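Local coordinates for ribose-phosphate pyrophosphokinase (Mycobacterium smegmatis, PDB 5MP7) that makes phosphoribosyl pyrophosphate by transferring the pyrophosphoryl group of ATP to the 1-hydroxyl of ribose 5-phosphate, working with magnesium as a homohexamer, at the interface of chains A and B. Residues are numbered along the deposited sequence; one frame, centred on the assembly and turned at random. Chains: chain A/B, Ribose-phosphate pyrophosphokinase.

The interface of chains A and B. Residues chain A 18, 40-42; chain B 247, 273.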
loop_
_atom_site.group_PDB
_atom_site.type_symbol
_atom_site.label_atom_id
_atom_site.label_comp_id
_atom_site.label_asym_id
_atom_site.label_seq_id
_atom_site.Cartn_x
_atom_site.Cartn_y
_atom_site.Cartn_z
ATOM N N ARG A 18 -9.068 1.569 16.157
ATOM C CA ARG A 18 -9.073 0.377 15.291
ATOM C C ARG A 18 -7.735 -0.376 15.166
ATOM O O ARG A 18 -7.697 -1.416 14.556
ATOM C CB ARG A 18 -9.499 0.801 13.890
ATOM C CG ARG A 18 -10.935 1.279 13.819
ATOM C CD ARG A 18 -11.210 1.867 12.430
ATOM N NE ARG A 18 -10.546 3.157 12.251
ATOM C CZ ARG A 18 -10.244 3.726 11.090
ATOM N NH1 ARG A 18 -10.547 3.138 9.942
ATOM N NH2 ARG A 18 -9.612 4.910 11.082
ATOM N N ALA A 40 -15.941 4.681 13.228
ATOM C CA ALA A 40 -14.569 5.139 12.964
ATOM C C ALA A 40 -14.142 4.691 11.581
ATOM O O ALA A 40 -14.014 3.505 11.330
ATOM C CB ALA A 40 -13.619 4.578 13.989
ATOM N N ARG A 41 -14.026 5.638 10.669
ATOM C CA ARG A 41 -13.843 5.323 9.248
ATOM C C ARG A 41 -13.083 6.431 8.547
ATOM O O ARG A 41 -12.934 7.545 9.051
ATOM C CB ARG A 41 -15.167 5.010 8.542
ATOM C CG ARG A 41 -16.207 6.077 8.657
ATOM C CD ARG A 41 -17.539 5.474 8.217
ATOM N NE ARG A 41 -18.542 6.486 7.982
ATOM C CZ ARG A 41 -19.850 6.337 8.212
ATOM N NH1 ARG A 41 -20.384 5.191 8.674
ATOM N NH2 ARG A 41 -20.657 7.364 7.981
ATOM N N ASP A 42 -12.539 6.060 7.407
ATOM C CA ASP A 42 -11.642 6.897 6.635
ATOM C C ASP A 42 -12.345 7.392 5.382
ATOM O O ASP A 42 -12.914 6.592 4.648
ATOM C CB ASP A 42 -10.417 6.103 6.164
ATOM C CG ASP A 42 -9.448 5.806 7.244
ATOM O OD1 ASP A 42 -9.050 6.761 7.964
ATOM O OD2 ASP A 42 -9.000 4.628 7.323
ATOM N N ARG B 247 -19.183 -2.970 12.242
ATOM C CA ARG B 247 -17.892 -2.421 12.556
ATOM C C ARG B 247 -17.814 -2.100 14.059
ATOM O O ARG B 247 -16.884 -2.504 14.747
ATOM C CB ARG B 247 -17.610 -1.219 11.653
ATOM C CG ARG B 247 -17.019 -1.611 10.335
ATOM C CD ARG B 247 -16.578 -0.324 9.606
ATOM N NE ARG B 247 -15.230 -0.520 9.009
ATOM C CZ ARG B 247 -14.181 0.290 9.142
ATOM N NH1 ARG B 247 -14.283 1.429 9.800
ATOM N NH2 ARG B 247 -13.002 -0.037 8.593
ATOM N N GLU B 273 -17.017 4.910 0.882
ATOM C CA GLU B 273 -16.556 5.562 2.115
ATOM C C GLU B 273 -16.822 4.716 3.327
ATOM O O GLU B 273 -16.240 4.956 4.383
ATOM C CB GLU B 273 -17.216 6.931 2.326
ATOM C CG GLU B 273 -16.641 8.019 1.412
ATOM C CD GLU B 273 -17.433 9.321 1.432
ATOM O OE1 GLU B 273 -18.356 9.466 2.271
ATOM O OE2 GLU B 273 -17.104 10.211 0.616
#
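B:Arg247 reaches from helix 237-248 of chain B to the backbone of A:Ala40, in strand 38-42 of chain A. This small polar patch between hexamer subunits lies about 40 Å from A:Lys202, the predicted active-site lysine. The B:Arg247 chain starts with CG anti to its carbonyl carbon (chi1 -86°). A bend at chi3 (136°) turns the guanidinium toward the strand, and the contacts begin there. CZ stands 3.9 Å from A:Ala40 O, and the carbonyl carbon of A:Ala40 lies at the guanidinium edge, in its plane. At the tip, NH1 comes 2.6 Å from A:Ala40 O. The oxygen lies nearly on the extension of the CZ-NH1 bond, between the two N-H directions, so this is a close polar contact and not a hydrogen bond. NH1 also lies 3.9 Å from A:Arg41 CB and 4.1 Å from A:Arg18 CD.

A:Arg18 crosses this tip from its own chain. Its NH1 is 4.1 Å from B:Arg247 NH1, with the two guanidinium planes 63° apart. The like charges would be expected to repel. A:Asp42 may offset this, since its OD2 makes a salt bridge with A:Arg18 NH1, weak as a hydrogen bond. One face of the A:Arg18 guanidinium lies against the A:Ala40-A:Arg41 peptide.

Farther along the strand, helix 267-273 of chain B ends at B:Glu273. B:Glu273 O is 3.7 Å from A:Asp42 O, two acceptors that cannot bond, and 4.1 Å from A:Arg41 CD.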